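Local coordinates for protein translation elongation factor 1A (Methanosarcina mazei, PDB 3WND) that binds cysteinyl-tRNA(Cys) in its GTP-bound form and probably works as a translation elongation factor related to SelB, EF-Tu and aIF2 gamma, at residues E286-K291 against G331-L336; Q309-R314 against K342-S347; N23-G28 against T79-S84; I227-R232 against R269-S274. All blocks are in the same frame, centred on the assembly; numbering follows the deposited sequence. Where two conformers were deposited one is given.

Contact 1: residues E286-K291 against G331-L336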
loop_
_atom_site.group_PDB
_atom_site.type_symbol
_atom_site.label_atom_id
_atom_site.label_comp_id
_atom_site.label_asym_id
_atom_site.label_seq_id
_atom_site.Cartn_x
_atom_site.Cartn_y
_atom_site.Cartn_z
ATOM N N GLU A 286 -11.883 -9.852 14.176
ATOM C CA GLU A 286 -11.744 -9.152 15.450
ATOM C C GLU A 286 -11.333 -7.725 14.993
ATOM O O GLU A 286 -10.281 -7.543 14.389
ATOM C CB GLU A 286 -10.617 -9.745 16.299
ATOM C CG GLU A 286 -10.849 -11.191 16.771
ATOM C CD GLU A 286 -11.042 -11.283 18.280
ATOM O OE1 GLU A 286 -11.226 -10.219 18.928
ATOM O OE2 GLU A 286 -10.980 -12.413 18.827
ATOM N N CYS A 287 -12.184 -6.755 15.268
ATOM C CA CYS A 287 -12.079 -5.407 14.671
ATOM C C CYS A 287 -11.943 -4.372 15.755
ATOM O O CYS A 287 -12.469 -4.517 16.903
ATOM C CB CYS A 287 -13.371 -5.076 13.904
ATOM S SG CYS A 287 -13.624 -6.119 12.450
ATOM N N THR A 288 -11.284 -3.290 15.362
ATOM C CA THR A 288 -11.133 -2.137 16.180
ATOM C C THR A 288 -11.724 -1.042 15.294
ATOM O O THR A 288 -11.220 -0.793 14.168
ATOM C CB THR A 288 -9.650 -1.841 16.454
ATOM O OG1 THR A 288 -9.116 -2.841 17.313
ATOM C CG2 THR A 288 -9.575 -0.586 17.208
ATOM N N VAL A 289 -12.800 -0.426 15.782
ATOM C CA VAL A 289 -13.536 0.623 15.043
ATOM C C VAL A 289 -13.014 2.032 15.302
ATOM O O VAL A 289 -12.724 2.415 16.417
ATOM C CB VAL A 289 -15.044 0.555 15.465
ATOM C CG1 VAL A 289 -15.911 1.567 14.675
ATOM C CG2 VAL A 289 -15.617 -0.902 15.352
ATOM N N SER A 290 -12.780 2.739 14.192
ATOM C CA SER A 290 -12.306 4.132 14.252
ATOM C C SER A 290 -13.232 4.956 15.178
ATOM O O SER A 290 -14.481 4.803 15.164
ATOM C CB SER A 290 -12.493 4.713 12.900
ATOM O OG SER A 290 -12.037 6.078 12.839
ATOM N N LYS A 291 -12.619 5.936 15.849
ATOM C CA LYS A 291 -13.461 6.896 16.571
ATOM C C LYS A 291 -14.195 7.811 15.576
ATOM O O LYS A 291 -15.147 8.514 15.952
ATOM C CB LYS A 291 -12.566 7.791 17.423
ATOM C CG LYS A 291 -12.045 7.047 18.612
ATOM C CD LYS A 291 -11.087 7.910 19.387
ATOM C CE LYS A 291 -10.344 6.963 20.296
ATOM N NZ LYS A 291 -9.438 7.794 21.114
ATOM N N GLY A 331 -15.003 3.649 17.965
ATOM C CA GLY A 331 -14.003 3.635 19.019
ATOM C C GLY A 331 -14.135 2.438 19.944
ATOM O O GLY A 331 -13.775 2.508 21.088
ATOM N N SER A 332 -14.752 1.380 19.472
ATOM C CA SER A 332 -14.911 0.160 20.246
ATOM C C SER A 332 -14.247 -1.003 19.553
ATOM O O SER A 332 -13.842 -0.862 18.384
ATOM C CB SER A 332 -16.392 -0.111 20.441
ATOM O OG SER A 332 -16.975 -0.726 19.295
ATOM N N THR A 333 -14.189 -2.158 20.236
ATOM C CA THR A 333 -13.681 -3.373 19.682
ATOM C C THR A 333 -14.830 -4.404 19.656
ATOM O O THR A 333 -15.705 -4.407 20.509
ATOM C CB THR A 333 -12.445 -3.923 20.446
ATOM O OG1 THR A 333 -12.865 -4.220 21.756
ATOM C CG2 THR A 333 -11.300 -2.932 20.548
ATOM N N CYS A 334 -14.873 -5.196 18.613
ATOM C CA CYS A 334 -15.955 -6.136 18.406
ATOM C C CYS A 334 -15.470 -7.252 17.488
ATOM O O CYS A 334 -14.397 -7.155 16.896
ATOM C CB CYS A 334 -17.156 -5.426 17.789
ATOM S SG CYS A 334 -16.839 -4.797 16.129
ATOM N N VAL A 335 -16.285 -8.294 17.396
ATOM C CA VAL A 335 -16.176 -9.262 16.344
ATOM C C VAL A 335 -17.247 -9.015 15.340
ATOM O O VAL A 335 -18.469 -8.864 15.674
ATOM C CB VAL A 335 -16.176 -10.732 16.875
ATOM C CG1 VAL A 335 -16.214 -11.712 15.699
ATOM C CG2 VAL A 335 -14.935 -10.931 17.781
ATOM N N LEU A 336 -16.828 -8.988 14.075
ATOM C CA LEU A 336 -17.777 -8.882 13.015
ATOM C C LEU A 336 -17.827 -10.172 12.169
ATOM O O LEU A 336 -16.803 -10.650 11.685
ATOM C CB LEU A 336 -17.511 -7.698 12.102
ATOM C CG LEU A 336 -17.611 -6.292 12.750
ATOM C CD1 LEU A 336 -17.334 -5.192 11.679
ATOM C CD2 LEU A 336 -18.976 -6.060 13.401
#
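C287 and C334 form a hydrogen-bonded pair in the antiparallel sheet of the C-terminal beta domain, consistent with the third domain of SelB-type factors, and the pairing illustrates how one sheet can be dense on one face and loose on the other. The C287 N to C334 O bond is 2.8 Å long and nearly straight (173°), and C334 N returns a bond to C287 O. Two residues on, V289 N reaches S332 O at 2.8 Å and extends the pairing past the regular strand.

The dense face carries C287, C334 and L336. C287 SG lies against L336 CD1 at 3.9 Å, while C334 SG occupies the position between its own backbone N and carbonyl carbon (chi1 65°), which brings it 4.1 Å from C287 CB and also beside V289 CG2. I318 of strand 309-320 and L354 of strand 352-355 pack on this cluster.

On the other face, which carries E286, T288, T333 and V335, contacts are sparser and largely at the surface. The E286 chain bends at chi2 and passes its carboxylate carbon CD 3.9 Å from V335 CG2, the two side chains crossing at a slant; its OE2 makes a salt bridge with K370. T288 and T333 run side by side in the same direction, touching through OG1 of the former and CG2 of the latter.

Beyond the strands the pairing frays. The G331 amide is divided between two carbonyls: G331 N lies 3.0 Å from V289 O and 3.1 Å from S290 O, both bonds weak.

Contact 2: residues Q309-R314 against K342-S347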
loop_
_atom_site.group_PDB
_atom_site.type_symbol
_atom_site.label_atom_id
_atom_site.label_comp_id
_atom_site.label_asym_id
_atom_site.label_seq_id
_atom_site.Cartn_x
_atom_site.Cartn_y
_atom_site.Cartn_z
ATOM N N GLN A 309 -7.053 -6.711 -2.579
ATOM C CA GLN A 309 -8.481 -7.020 -2.944
ATOM C C GLN A 309 -9.411 -5.988 -2.264
ATOM O O GLN A 309 -9.114 -5.440 -1.180
ATOM C CB GLN A 309 -8.808 -8.432 -2.511
ATOM C CG GLN A 309 -8.011 -9.474 -3.235
ATOM C CD GLN A 309 -7.926 -10.803 -2.425
ATOM O OE1 GLN A 309 -8.304 -11.882 -2.921
ATOM N NE2 GLN A 309 -7.376 -10.732 -1.203
ATOM N N SER A 310 -10.566 -5.729 -2.898
ATOM C CA SER A 310 -11.514 -4.803 -2.317
ATOM C C SER A 310 -12.894 -5.148 -2.793
ATOM O O SER A 310 -13.159 -5.019 -4.011
ATOM C CB SER A 310 -11.200 -3.357 -2.735
ATOM O OG SER A 310 -11.074 -3.225 -4.158
ATOM N N GLU A 311 -13.803 -5.513 -1.873
ATOM C CA GLU A 311 -15.153 -5.944 -2.304
ATOM C C GLU A 311 -16.179 -5.502 -1.281
ATOM O O GLU A 311 -15.844 -5.416 -0.055
ATOM C CB GLU A 311 -15.115 -7.449 -2.361
ATOM C CG GLU A 311 -14.123 -8.021 -3.430
ATOM C CD GLU A 311 -14.322 -7.546 -4.902
ATOM O OE1 GLU A 311 -15.400 -7.028 -5.264
ATOM O OE2 GLU A 311 -13.393 -7.695 -5.783
ATOM N N PRO A 312 -17.447 -5.279 -1.705
ATOM C CA PRO A 312 -18.569 -5.060 -0.771
ATOM C C PRO A 312 -18.870 -6.280 0.139
ATOM O O PRO A 312 -18.795 -7.449 -0.294
ATOM C CB PRO A 312 -19.784 -4.763 -1.708
ATOM C CG PRO A 312 -19.444 -5.275 -3.022
ATOM C CD PRO A 312 -17.918 -5.434 -3.098
ATOM N N VAL A 313 -19.198 -6.000 1.398
ATOM C CA VAL A 313 -19.586 -7.043 2.352
ATOM C C VAL A 313 -20.813 -6.606 3.145
ATOM O O VAL A 313 -21.137 -5.389 3.220
ATOM C CB VAL A 313 -18.448 -7.487 3.315
ATOM C CG1 VAL A 313 -17.319 -8.100 2.528
ATOM C CG2 VAL A 313 -17.940 -6.301 4.112
ATOM N N ARG A 314 -21.508 -7.584 3.733
ATOM C CA ARG A 314 -22.631 -7.302 4.639
ATOM C C ARG A 314 -22.313 -7.723 6.041
ATOM O O ARG A 314 -21.660 -8.759 6.231
ATOM C CB ARG A 314 -23.932 -7.972 4.129
ATOM C CG ARG A 314 -25.107 -7.692 5.022
ATOM C CD ARG A 314 -26.371 -8.283 4.403
ATOM N NE ARG A 314 -26.989 -7.284 3.514
ATOM C CZ ARG A 314 -26.637 -7.034 2.242
ATOM N NH1 ARG A 314 -25.674 -7.745 1.621
ATOM N NH2 ARG A 314 -27.276 -6.076 1.569
ATOM N N LYS A 342 -17.714 -12.611 -3.609
ATOM C CA LYS A 342 -16.565 -13.059 -4.329
ATOM C C LYS A 342 -15.637 -13.809 -3.363
ATOM O O LYS A 342 -15.593 -13.490 -2.190
ATOM C CB LYS A 342 -15.852 -11.802 -4.788
ATOM C CG LYS A 342 -14.816 -11.969 -5.864
ATOM C CD LYS A 342 -14.732 -10.723 -6.730
ATOM C CE LYS A 342 -13.322 -10.567 -7.309
ATOM N NZ LYS A 342 -13.212 -9.227 -7.955
ATOM N N LYS A 343 -14.908 -14.788 -3.880
ATOM C CA LYS A 343 -13.892 -15.496 -3.144
ATOM C C LYS A 343 -12.643 -14.624 -3.065
ATOM O O LYS A 343 -12.098 -14.192 -4.094
ATOM C CB LYS A 343 -13.547 -16.857 -3.876
ATOM C CG LYS A 343 -14.436 -18.034 -3.520
ATOM C CD LYS A 343 -14.070 -19.354 -4.225
ATOM C CE LYS A 343 -14.063 -19.296 -5.753
ATOM N NZ LYS A 343 -14.004 -20.698 -6.295
ATOM N N LEU A 344 -12.154 -14.398 -1.837
ATOM C CA LEU A 344 -10.896 -13.669 -1.606
ATOM C C LEU A 344 -9.886 -14.582 -0.962
ATOM O O LEU A 344 -10.229 -15.448 -0.118
ATOM C CB LEU A 344 -11.161 -12.389 -0.790
ATOM C CG LEU A 344 -12.137 -11.340 -1.340
ATOM C CD1 LEU A 344 -12.093 -10.108 -0.432
ATOM C CD2 LEU A 344 -11.782 -10.923 -2.742
ATOM N N ALA A 345 -8.599 -14.280 -1.239
ATOM C CA ALA A 345 -7.428 -15.010 -0.663
ATOM C C ALA A 345 -6.705 -14.208 0.381
ATOM O O ALA A 345 -6.500 -13.016 0.184
ATOM C CB ALA A 345 -6.361 -15.348 -1.751
ATOM N N TYR A 346 -6.349 -14.872 1.458
ATOM C CA TYR A 346 -5.605 -14.152 2.508
ATOM C C TYR A 346 -4.988 -15.168 3.473
ATOM O O TYR A 346 -5.361 -16.382 3.463
ATOM C CB TYR A 346 -6.579 -13.185 3.294
ATOM C CG TYR A 346 -7.760 -13.846 3.894
ATOM C CD1 TYR A 346 -7.759 -14.264 5.238
ATOM C CD2 TYR A 346 -8.891 -14.105 3.104
ATOM C CE1 TYR A 346 -8.895 -14.945 5.810
ATOM C CE2 TYR A 346 -9.991 -14.788 3.621
ATOM C CZ TYR A 346 -10.000 -15.181 4.969
ATOM O OH TYR A 346 -11.086 -15.844 5.460
ATOM N N SER A 347 -4.036 -14.708 4.243
ATOM C CA SER A 347 -3.489 -15.458 5.370
ATOM C C SER A 347 -3.849 -14.624 6.638
ATOM O O SER A 347 -4.201 -13.427 6.537
ATOM C CB SER A 347 -1.942 -15.666 5.184
ATOM O OG SER A 347 -1.804 -16.679 4.186
#
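Q309 meets A345 through its side-chain amide, which pairs with the backbone much as a neighbouring strand would, and so joins strand 309-320 of the C-terminal beta domain to strand 343-346, itself paired with strand 278-280 in a small antiparallel sheet. The two strands of the contact are too far apart for backbone bonds, their axes 8.6 Å apart at closest, and side chains bridge the gap.

Both ends of the amide are used. A345 N donates to Q309 OE1 at 2.9 Å, in the carbonyl plane and on a lone pair, with an almost straight N-H...O angle of 170°. Q309 NE2 in turn donates to A345 O at 2.8 Å, again on a lone pair and close to the amide's own plane; V306 O is a second, weak acceptor for the same nitrogen. This two-point pairing holds the amide flat and fixes which end is oxygen. A leucine here would probably leave both the N-H and the carbonyl of A345 without these buried mates.

Between the polar groups, L344 and Q309 lie alongside each other, pointing opposite ways, and L344 CD2 lies 3.8 Å from E311 CG. The apolar body of L344 thereby separates the amide pairing from a charged pair nearer the surface.

There the E311 chain, bent at chi2 (-56°), carries its carboxylate across the K342 chain to make a salt bridge. K342 NZ approaches E311 OE2 at 2.7 Å from above the carboxylate plane, 43° out of it.

Contact 3: residues N23-G28 against T79-S84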
loop_
_atom_site.group_PDB
_atom_site.type_symbol
_atom_site.label_atom_id
_atom_site.label_comp_id
_atom_site.label_asym_id
_atom_site.label_seq_id
_atom_site.Cartn_x
_atom_site.Cartn_y
_atom_site.Cartn_z
ATOM N N ASN A 23 9.977 0.694 -1.916
ATOM C CA ASN A 23 8.706 0.920 -2.621
ATOM C C ASN A 23 7.966 1.946 -1.802
ATOM O O ASN A 23 7.705 1.761 -0.585
ATOM C CB ASN A 23 7.935 -0.383 -2.691
ATOM C CG ASN A 23 8.668 -1.414 -3.498
ATOM O OD1 ASN A 23 9.193 -1.106 -4.592
ATOM N ND2 ASN A 23 8.829 -2.607 -2.931
ATOM N N VAL A 24 7.684 3.074 -2.462
ATOM C CA VAL A 24 7.191 4.295 -1.769
ATOM C C VAL A 24 5.840 4.691 -2.353
ATOM O O VAL A 24 5.637 4.695 -3.573
ATOM C CB VAL A 24 8.267 5.437 -1.947
ATOM C CG1 VAL A 24 7.775 6.711 -1.241
ATOM C CG2 VAL A 24 9.654 5.004 -1.439
ATOM N N ALA A 25 4.868 4.901 -1.496
ATOM C CA ALA A 25 3.560 5.437 -1.888
ATOM C C ALA A 25 3.518 6.912 -1.717
ATOM O O ALA A 25 3.878 7.440 -0.675
ATOM C CB ALA A 25 2.503 4.844 -0.984
ATOM N N ILE A 26 3.142 7.609 -2.775
ATOM C CA ILE A 26 2.992 9.105 -2.673
ATOM C C ILE A 26 1.491 9.351 -2.688
ATOM O O ILE A 26 0.775 8.998 -3.666
ATOM C CB ILE A 26 3.677 9.907 -3.852
ATOM C CG1 ILE A 26 5.154 9.491 -4.111
ATOM C CG2 ILE A 26 3.482 11.413 -3.615
ATOM C CD1 ILE A 26 6.128 9.630 -2.977
ATOM N N ILE A 27 1.007 9.916 -1.575
ATOM C CA ILE A 27 -0.405 10.040 -1.369
ATOM C C ILE A 27 -0.768 11.432 -0.859
ATOM O O ILE A 27 0.098 12.222 -0.358
ATOM C CB ILE A 27 -0.925 8.953 -0.358
ATOM C CG1 ILE A 27 -0.356 9.199 1.055
ATOM C CG2 ILE A 27 -0.630 7.491 -0.883
ATOM C CD1 ILE A 27 -1.114 8.392 2.149
ATOM N N GLY A 28 -2.039 11.707 -0.881
ATOM C CA GLY A 28 -2.618 12.858 -0.208
ATOM C C GLY A 28 -3.776 13.470 -0.931
ATOM O O GLY A 28 -4.277 12.897 -1.942
ATOM N N THR A 79 -4.355 0.189 -2.474
ATOM C CA THR A 79 -3.375 -0.581 -3.302
ATOM C C THR A 79 -1.988 0.027 -3.188
ATOM O O THR A 79 -1.034 -0.728 -2.974
ATOM C CB THR A 79 -3.846 -0.608 -4.783
ATOM O OG1 THR A 79 -5.146 -1.219 -4.889
ATOM C CG2 THR A 79 -2.830 -1.348 -5.666
ATOM N N ALA A 80 -1.855 1.369 -3.343
ATOM C CA ALA A 80 -0.547 1.981 -3.253
ATOM C C ALA A 80 0.079 1.678 -1.902
ATOM O O ALA A 80 1.246 1.357 -1.826
ATOM C CB ALA A 80 -0.709 3.487 -3.371
ATOM N N LEU A 81 -0.747 1.783 -0.863
ATOM C CA LEU A 81 -0.215 1.509 0.470
ATOM C C LEU A 81 0.207 0.057 0.687
ATOM O O LEU A 81 1.222 -0.184 1.301
ATOM C CB LEU A 81 -1.136 1.966 1.600
ATOM C CG LEU A 81 -1.258 3.525 1.684
ATOM C CD1 LEU A 81 -2.262 4.003 2.690
ATOM C CD2 LEU A 81 0.139 4.244 1.931
ATOM N N ASN A 82 -0.626 -0.898 0.291
ATOM C CA ASN A 82 -0.301 -2.289 0.558
ATOM C C ASN A 82 0.731 -2.894 -0.371
ATOM O O ASN A 82 1.084 -4.057 -0.166
ATOM C CB ASN A 82 -1.637 -3.143 0.532
ATOM C CG ASN A 82 -2.420 -3.084 1.928
ATOM O OD1 ASN A 82 -1.833 -2.667 2.959
ATOM N ND2 ASN A 82 -3.704 -3.580 1.970
ATOM N N ILE A 83 1.233 -2.127 -1.355
ATOM C CA ILE A 83 2.438 -2.568 -2.120
ATOM C C ILE A 83 3.681 -1.824 -1.742
ATOM O O ILE A 83 4.743 -2.131 -2.221
ATOM C CB ILE A 83 2.179 -2.498 -3.676
ATOM C CG1 ILE A 83 2.174 -1.099 -4.182
ATOM C CG2 ILE A 83 0.987 -3.375 -4.067
ATOM C CD1 ILE A 83 1.838 -1.075 -5.716
ATOM N N SER A 84 3.519 -0.827 -0.861
ATOM C CA SER A 84 4.635 0.002 -0.489
ATOM C C SER A 84 5.096 -0.229 0.929
ATOM O O SER A 84 4.341 -0.754 1.787
ATOM C CB SER A 84 4.252 1.479 -0.694
ATOM O OG SER A 84 3.938 1.712 -2.056
HETATM O O HOH W 1 7.191 -3.263 -0.756
#
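S84, packed against A25 of the facing strand, donates a hydrogen bond from its hydroxyl to a carbonyl four residues back, that of A80 in helix 74-83: S84 OG lies 2.7 Å from A80 O, the donor tilted 22° from the carbonyl plane. A chi1 of -61°, with OG beside the backbone N, aims the hydroxyl there, and the bond satisfies this buried group locally. A25 N is 3.4 Å from the same S84 OG, but at an angle too poor for a hydrogen bond, and spends itself on the sheet by pairing with I86. S84 CB packs 3.5 Å from N23 O.

This is strand-to-helix packing in the P-loop GTPase-like nucleotide-binding domain, where helix 74-83 packs along the central sheet. That helix links strands 61-66 and 86-91 in a beta-alpha-beta crossover, and strand 21-28 runs between the two, nearly antiparallel to the helix (155°) with the axes 7.4 Å apart.

Small residues allow the close approach. A25 CB meets A80 CB at 4.2 Å and L81 CD2 at 3.8 Å, and the same leucine methyl reaches on to I27 CD1, where L107 of helix 98-109 adds to the packing.

At the opposite end of the contact N23 CB touches I83 O, and a buried asparagine amide is served by water. N23 ND2 donates to that water at 2.8 Å and also to G252 O; the water donates a hydrogen bond to I83 O, 3.1 Å away.

Contact 4: residues I227-R232 against R269-S274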
loop_
_atom_site.group_PDB
_atom_site.type_symbol
_atom_site.label_atom_id
_atom_site.label_comp_id
_atom_site.label_asym_id
_atom_site.label_seq_id
_atom_site.Cartn_x
_atom_site.Cartn_y
_atom_site.Cartn_z
ATOM N N ILE A 227 -1.470 -20.206 -7.348
ATOM C CA ILE A 227 -2.036 -18.880 -7.348
ATOM C C ILE A 227 -3.415 -18.976 -6.724
ATOM O O ILE A 227 -4.191 -19.913 -7.118
ATOM C CB ILE A 227 -2.011 -18.244 -8.753
ATOM C CG1 ILE A 227 -2.434 -16.734 -8.720
ATOM C CG2 ILE A 227 -2.799 -19.087 -9.776
ATOM C CD1 ILE A 227 -2.031 -16.051 -10.018
ATOM N N PHE A 228 -3.738 -17.989 -5.904
ATOM C CA PHE A 228 -5.021 -17.928 -5.176
ATOM C C PHE A 228 -5.655 -16.585 -5.457
ATOM O O PHE A 228 -4.924 -15.615 -5.660
ATOM C CB PHE A 228 -4.752 -18.031 -3.651
ATOM C CG PHE A 228 -4.243 -19.362 -3.261
ATOM C CD1 PHE A 228 -2.907 -19.582 -3.184
ATOM C CD2 PHE A 228 -5.138 -20.382 -2.956
ATOM C CE1 PHE A 228 -2.388 -20.843 -2.873
ATOM C CE2 PHE A 228 -4.676 -21.635 -2.655
ATOM C CZ PHE A 228 -3.290 -21.861 -2.585
ATOM N N PRO A 229 -7.002 -16.514 -5.422
ATOM C CA PRO A 229 -7.925 -17.534 -4.918
ATOM C C PRO A 229 -8.304 -18.638 -5.958
ATOM O O PRO A 229 -9.054 -19.556 -5.614
ATOM C CB PRO A 229 -9.199 -16.716 -4.588
ATOM C CG PRO A 229 -9.134 -15.598 -5.636
ATOM C CD PRO A 229 -7.672 -15.246 -5.716
ATOM N N LEU A 230 -7.688 -18.629 -7.153
ATOM C CA LEU A 230 -7.928 -19.746 -8.164
ATOM C C LEU A 230 -7.612 -21.126 -7.602
ATOM O O LEU A 230 -8.325 -22.097 -7.858
ATOM C CB LEU A 230 -7.025 -19.505 -9.344
ATOM C CG LEU A 230 -7.603 -18.613 -10.398
ATOM C CD1 LEU A 230 -6.616 -18.695 -11.570
ATOM C CD2 LEU A 230 -8.971 -19.141 -10.766
ATOM N N ASP A 231 -6.585 -21.216 -6.759
ATOM C CA ASP A 231 -6.045 -22.467 -6.238
ATOM C C ASP A 231 -5.587 -23.357 -7.403
ATOM O O ASP A 231 -5.980 -24.508 -7.574
ATOM C CB ASP A 231 -7.048 -23.138 -5.328
ATOM C CG ASP A 231 -6.426 -24.217 -4.417
ATOM O OD1 ASP A 231 -5.240 -24.612 -4.598
ATOM O OD2 ASP A 231 -7.146 -24.703 -3.534
ATOM N N ARG A 232 -4.676 -22.807 -8.170
ATOM C CA ARG A 232 -4.182 -23.481 -9.342
ATOM C C ARG A 232 -2.657 -23.645 -9.249
ATOM O O ARG A 232 -1.930 -22.682 -8.871
ATOM C CB ARG A 232 -4.648 -22.697 -10.581
ATOM C CG ARG A 232 -4.226 -23.277 -11.942
ATOM C CD ARG A 232 -4.952 -22.565 -13.095
ATOM N NE ARG A 232 -4.585 -23.156 -14.369
ATOM C CZ ARG A 232 -5.243 -24.163 -14.935
ATOM N NH1 ARG A 232 -6.313 -24.674 -14.312
ATOM N NH2 ARG A 232 -4.822 -24.696 -16.117
ATOM N N ARG A 269 -5.801 -7.995 -9.992
ATOM C CA ARG A 269 -5.132 -7.417 -8.857
ATOM C C ARG A 269 -5.678 -8.014 -7.524
ATOM O O ARG A 269 -6.893 -8.109 -7.337
ATOM C CB ARG A 269 -5.344 -5.892 -8.825
ATOM C CG ARG A 269 -4.769 -5.231 -7.556
ATOM C CD ARG A 269 -5.028 -3.738 -7.515
ATOM N NE ARG A 269 -4.352 -3.179 -8.665
ATOM C CZ ARG A 269 -4.500 -1.899 -9.015
ATOM N NH1 ARG A 269 -5.148 -1.055 -8.196
ATOM N NH2 ARG A 269 -3.898 -1.467 -10.093
ATOM N N GLY A 270 -4.806 -8.429 -6.611
ATOM C CA GLY A 270 -5.341 -8.999 -5.398
ATOM C C GLY A 270 -5.047 -10.501 -5.279
ATOM O O GLY A 270 -5.095 -11.063 -4.178
ATOM N N PHE A 271 -4.751 -11.129 -6.405
ATOM C CA PHE A 271 -4.386 -12.537 -6.376
ATOM C C PHE A 271 -3.037 -12.670 -5.731
ATOM O O PHE A 271 -2.219 -11.707 -5.730
ATOM C CB PHE A 271 -4.342 -13.065 -7.854
ATOM C CG PHE A 271 -5.725 -13.454 -8.386
ATOM C CD1 PHE A 271 -6.867 -12.722 -8.046
ATOM C CD2 PHE A 271 -5.854 -14.543 -9.246
ATOM C CE1 PHE A 271 -8.142 -13.095 -8.578
ATOM C CE2 PHE A 271 -7.106 -14.889 -9.750
ATOM C CZ PHE A 271 -8.235 -14.215 -9.435
ATOM N N ILE A 272 -2.750 -13.832 -5.199
ATOM C CA ILE A 272 -1.531 -14.072 -4.451
ATOM C C ILE A 272 -0.858 -15.331 -4.994
ATOM O O ILE A 272 -1.525 -16.372 -5.245
ATOM C CB ILE A 272 -1.879 -14.373 -2.950
ATOM C CG1 ILE A 272 -2.546 -13.102 -2.313
ATOM C CG2 ILE A 272 -0.590 -14.674 -2.173
ATOM C CD1 ILE A 272 -3.132 -13.396 -0.919
ATOM N N ILE A 273 0.451 -15.250 -5.154
ATOM C CA ILE A 273 1.189 -16.419 -5.490
ATOM C C ILE A 273 1.830 -16.897 -4.178
ATOM O O ILE A 273 2.617 -16.141 -3.496
ATOM C CB ILE A 273 2.344 -16.143 -6.523
ATOM C CG1 ILE A 273 1.681 -15.730 -7.886
ATOM C CG2 ILE A 273 3.268 -17.366 -6.648
ATOM C CD1 ILE A 273 2.646 -15.087 -8.866
ATOM N N SER A 274 1.578 -18.150 -3.824
ATOM C CA SER A 274 2.085 -18.742 -2.626
ATOM C C SER A 274 1.699 -20.182 -2.641
ATOM O O SER A 274 0.837 -20.611 -3.448
ATOM C CB SER A 274 1.636 -18.061 -1.327
ATOM O OG SER A 274 0.441 -18.531 -0.911
#
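F271 swings its ring beside its own backbone N (chi1 -83°), and the second torsion (37°) turns the ring flat beneath P229 of the facing segment, which follows F228 through a cis peptide bond. P229 CD stands 3.6 Å from the ring centroid, almost on the normal, a CH-pi contact over one face. The carbonyl carbon of F228 lies over the same ring. I227, its CG1 set opposite the backbone N, comes to the ring's edge, CG1 to F271 CD2 being 4.1 Å, and L230 CG approaches F271 CE2 at 3.8 Å. An alanine in place of F271 is likely to strip P229 and L230 of the surface they rest on, and the turn could then shift.

That turn closes the hairpin between strands 224-228 and 232-241 of the antiparallel sheet in the middle domain, consistent with the second domain of SelB; D231 and R232 both face I227, which makes a G1 beta bulge. Strand 272-274 pairs antiparallel with the other side of strand 224-228. F228 N bonds to I272 O at 2.8 Å and I272 N answers to F228 O at the same length, while I227 and I273 form the adjacent non-hydrogen-bonded pair, touching through CD1 and CG1.

The F228 ring goes to the opposite face of the sheet from I227, toward A345. In the plane of that ring, at its edge, S274 O lies 3.3 Å from F228 CE1.

How the contacts relate
The four contacts sample the protein from its nucleotide-binding domain to its C-terminal beta domain. Contacts 1 and 2 share the C-terminal sheet, where strands 333-340 and 309-320 are neighbours, yet their centres lie 19 Å apart. Contact 2 touches contact 4, with A345 CB 3.7 Å from F228 CB and Q309 CD 3.3 Å from G270 O, so Q309 backs onto segment 269-274 and A345 onto F228 of the hairpin. Contact 3 reaches contact 4 through T79 OG1 and R269 NH1, a weak hydrogen bond. Contact 3 alone adjoins the GDP site, which holds no GDP in this model, the I27 side chain being about 5 Å from that of R34; contacts 1, 2 and 4 lie away from it.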